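AAEL008620-PA odorant-binding protein (Aedes aegypti, PDB 5V13) binds the insect juvenile hormone JH III in the mosquito hemolymph, as a secreted member of the odorant-binding protein family. Local coordinates at residues B[173-179]-B[191-196]. Sequence-based numbering, arbitrary orientation.
Sequences CEKRTDF and AFLDCV
Cys173 and Cys195 are joined covalently, SG to SG at 2.1 Å, and their disulfide ties helix 169-177 to helix 190-199. Its chi3 is -74°. The two helices run roughly antiparallel, at 142°, and their segment axes come within 9.1 Å. Next to the bridge, Cys173 CB also rests 3.7 Å from Val196 CG2. One of four disulfides in this chain, it staples helices together, as disulfides do in odorant-binding proteins; none of the contact's residues lines the juvenile hormone pocket.

Of the residues in the two segments, Phe192 has the most surface buried by the partner segment. With CG anti to the backbone N, its ring is sandwiched: Val196 CG2 lies over one face and Phe179 CD2 over the opposite face, 3.7 Å from Phe192 CG. The phenyl planes meet obliquely, at 54°, with centroids 5.0 Å apart. In plane, the edge of the Phe192 ring abuts Cys173 C and Glu174 N, while Glu174 CG packs obliquely 3.8 Å from Phe192 CE1. Thr177 fits beside the ring's base, its OG1 3.6 Å from Phe192 CB and its methyl reaching Ala191.

That hydroxyl is fixed by donating to Cys173 O at 2.9 Å. The same carbonyl accepts from Thr177 N on the other face of its plane, so two donors grip it. Beyond Thr177 comes a Schellman motif: Asp178 takes positive phi, Asp178 N bonds to Lys175 O and Phe179 N to Glu174 O, turning Phe179 back to Phe192.

Farther out, Glu174 OE2 bonds Trp181 N and makes a salt bridge with Lys180 of the third subunit, and the Trp181 ring meets Phe192. Pro188 and Pro189 of the connecting loop pack on Phe179, while helix 239-247 covers Leu193 on helix 190-199.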
loop_
_atom_site.group_PDB
_atom_site.type_symbol
_atom_site.label_atom_id
_atom_site.label_comp_id
_atom_site.label_asym_id
_atom_site.label_seq_id
_atom_site.Cartn_x
_atom_site.Cartn_y
_atom_site.Cartn_z
ATOM N N CYS B 173 -7.369 -12.720 1.686
ATOM C CA CYS B 173 -8.729 -13.236 1.560
ATOM C C CYS B 173 -9.554 -12.962 2.810
ATOM O O CYS B 173 -10.758 -12.699 2.709
ATOM C CB CYS B 173 -8.688 -14.723 1.249
ATOM S SG CYS B 173 -7.963 -15.008 -0.368
ATOM N N GLU B 174 -8.926 -13.025 3.994
ATOM C CA GLU B 174 -9.614 -12.676 5.238
ATOM C C GLU B 174 -10.156 -11.249 5.195
ATOM O O GLU B 174 -11.302 -10.992 5.582
ATOM C CB GLU B 174 -8.665 -12.828 6.426
ATOM C CG GLU B 174 -8.379 -14.252 6.850
ATOM C CD GLU B 174 -7.464 -14.310 8.070
ATOM O OE1 GLU B 174 -6.307 -13.855 7.966
ATOM O OE2 GLU B 174 -7.908 -14.789 9.134
ATOM N N LYS B 175 -9.324 -10.301 4.771
ATOM C CA LYS B 175 -9.758 -8.911 4.672
ATOM C C LYS B 175 -10.872 -8.747 3.645
ATOM O O LYS B 175 -11.886 -8.080 3.908
ATOM C CB LYS B 175 -8.558 -8.020 4.322
ATOM C CG LYS B 175 -7.605 -7.799 5.502
ATOM C CD LYS B 175 -6.246 -7.280 5.042
ATOM C CE LYS B 175 -6.309 -5.839 4.549
ATOM N NZ LYS B 175 -4.993 -5.396 3.969
ATOM N N ARG B 176 -10.697 -9.342 2.460
ATOM C CA ARG B 176 -11.649 -9.152 1.364
ATOM C C ARG B 176 -13.036 -9.653 1.726
ATOM O O ARG B 176 -14.041 -9.091 1.268
ATOM C CB ARG B 176 -11.133 -9.871 0.108
ATOM C CG ARG B 176 -12.073 -9.844 -1.096
ATOM C CD ARG B 176 -11.403 -10.502 -2.300
ATOM N NE ARG B 176 -12.234 -10.455 -3.500
ATOM C CZ ARG B 176 -12.198 -9.475 -4.399
ATOM N NH1 ARG B 176 -11.374 -8.446 -4.240
ATOM N NH2 ARG B 176 -12.987 -9.527 -5.465
ATOM N N THR B 177 -13.123 -10.694 2.552
ATOM C CA THR B 177 -14.414 -11.256 2.927
ATOM C C THR B 177 -14.841 -10.890 4.346
ATOM O O THR B 177 -15.891 -11.356 4.799
ATOM C CB THR B 177 -14.393 -12.783 2.761
ATOM O OG1 THR B 177 -13.425 -13.345 3.650
ATOM C CG2 THR B 177 -14.016 -13.156 1.342
ATOM N N ASP B 178 -14.070 -10.059 5.055
ATOM C CA ASP B 178 -14.397 -9.652 6.427
ATOM C C ASP B 178 -14.558 -10.878 7.334
ATOM O O ASP B 178 -15.539 -11.024 8.067
ATOM C CB ASP B 178 -15.656 -8.769 6.445
ATOM C CG ASP B 178 -15.822 -7.977 7.743
ATOM O OD1 ASP B 178 -14.884 -7.952 8.569
ATOM O OD2 ASP B 178 -16.907 -7.367 7.930
ATOM N N PHE B 179 -13.573 -11.771 7.275
ATOM C CA PHE B 179 -13.613 -13.038 7.993
ATOM C C PHE B 179 -12.272 -13.254 8.670
ATOM O O PHE B 179 -11.229 -13.138 8.029
ATOM C CB PHE B 179 -13.924 -14.208 7.041
ATOM C CG PHE B 179 -13.822 -15.565 7.689
ATOM C CD1 PHE B 179 -14.739 -15.949 8.660
ATOM C CD2 PHE B 179 -12.827 -16.461 7.323
ATOM C CE1 PHE B 179 -14.655 -17.200 9.264
ATOM C CE2 PHE B 179 -12.742 -17.715 7.931
ATOM C CZ PHE B 179 -13.656 -18.072 8.905
ATOM N N ALA B 191 -17.163 -17.745 0.297
ATOM C CA ALA B 191 -16.427 -16.709 -0.423
ATOM C C ALA B 191 -14.963 -16.661 0.004
ATOM O O ALA B 191 -14.077 -16.400 -0.820
ATOM C CB ALA B 191 -17.091 -15.346 -0.221
ATOM N N PHE B 192 -14.684 -16.904 1.287
ATOM C CA PHE B 192 -13.299 -16.939 1.749
ATOM C C PHE B 192 -12.561 -18.137 1.169
ATOM O O PHE B 192 -11.454 -17.992 0.637
ATOM C CB PHE B 192 -13.251 -16.961 3.280
ATOM C CG PHE B 192 -11.917 -17.360 3.845
ATOM C CD1 PHE B 192 -10.858 -16.459 3.879
ATOM C CD2 PHE B 192 -11.722 -18.630 4.371
ATOM C CE1 PHE B 192 -9.629 -16.822 4.412
ATOM C CE2 PHE B 192 -10.498 -19.001 4.906
ATOM C CZ PHE B 192 -9.443 -18.100 4.923
ATOM N N LEU B 193 -13.172 -19.325 1.239
ATOM C CA LEU B 193 -12.552 -20.522 0.662
ATOM C C LEU B 193 -12.265 -20.332 -0.822
ATOM O O LEU B 193 -11.184 -20.689 -1.311
ATOM C CB LEU B 193 -13.449 -21.744 0.883
ATOM C CG LEU B 193 -13.651 -22.133 2.353
ATOM C CD1 LEU B 193 -14.744 -23.192 2.510
ATOM C CD2 LEU B 193 -12.328 -22.598 2.970
ATOM N N ASP B 194 -13.228 -19.783 -1.561
ATOM C CA ASP B 194 -13.029 -19.570 -2.991
ATOM C C ASP B 194 -11.845 -18.645 -3.247
ATOM O O ASP B 194 -11.013 -18.913 -4.127
ATOM C CB ASP B 194 -14.307 -19.005 -3.613
ATOM C CG ASP B 194 -14.255 -18.972 -5.127
ATOM O OD1 ASP B 194 -14.151 -20.051 -5.744
ATOM O OD2 ASP B 194 -14.316 -17.863 -5.697
ATOM N N CYS B 195 -11.744 -17.560 -2.470
ATOM C CA CYS B 195 -10.622 -16.633 -2.616
ATOM C C CYS B 195 -9.290 -17.338 -2.381
ATOM O O CYS B 195 -8.340 -17.167 -3.155
ATOM C CB CYS B 195 -10.784 -15.455 -1.649
ATOM S SG CYS B 195 -9.400 -14.240 -1.648
ATOM N N VAL B 196 -9.202 -18.137 -1.311
ATOM C CA VAL B 196 -7.937 -18.783 -0.968
ATOM C C VAL B 196 -7.561 -19.810 -2.027
ATOM O O VAL B 196 -6.428 -19.834 -2.519
ATOM C CB VAL B 196 -8.014 -19.436 0.424
ATOM C CG1 VAL B 196 -6.749 -20.266 0.683
ATOM C CG2 VAL B 196 -8.169 -18.383 1.509
#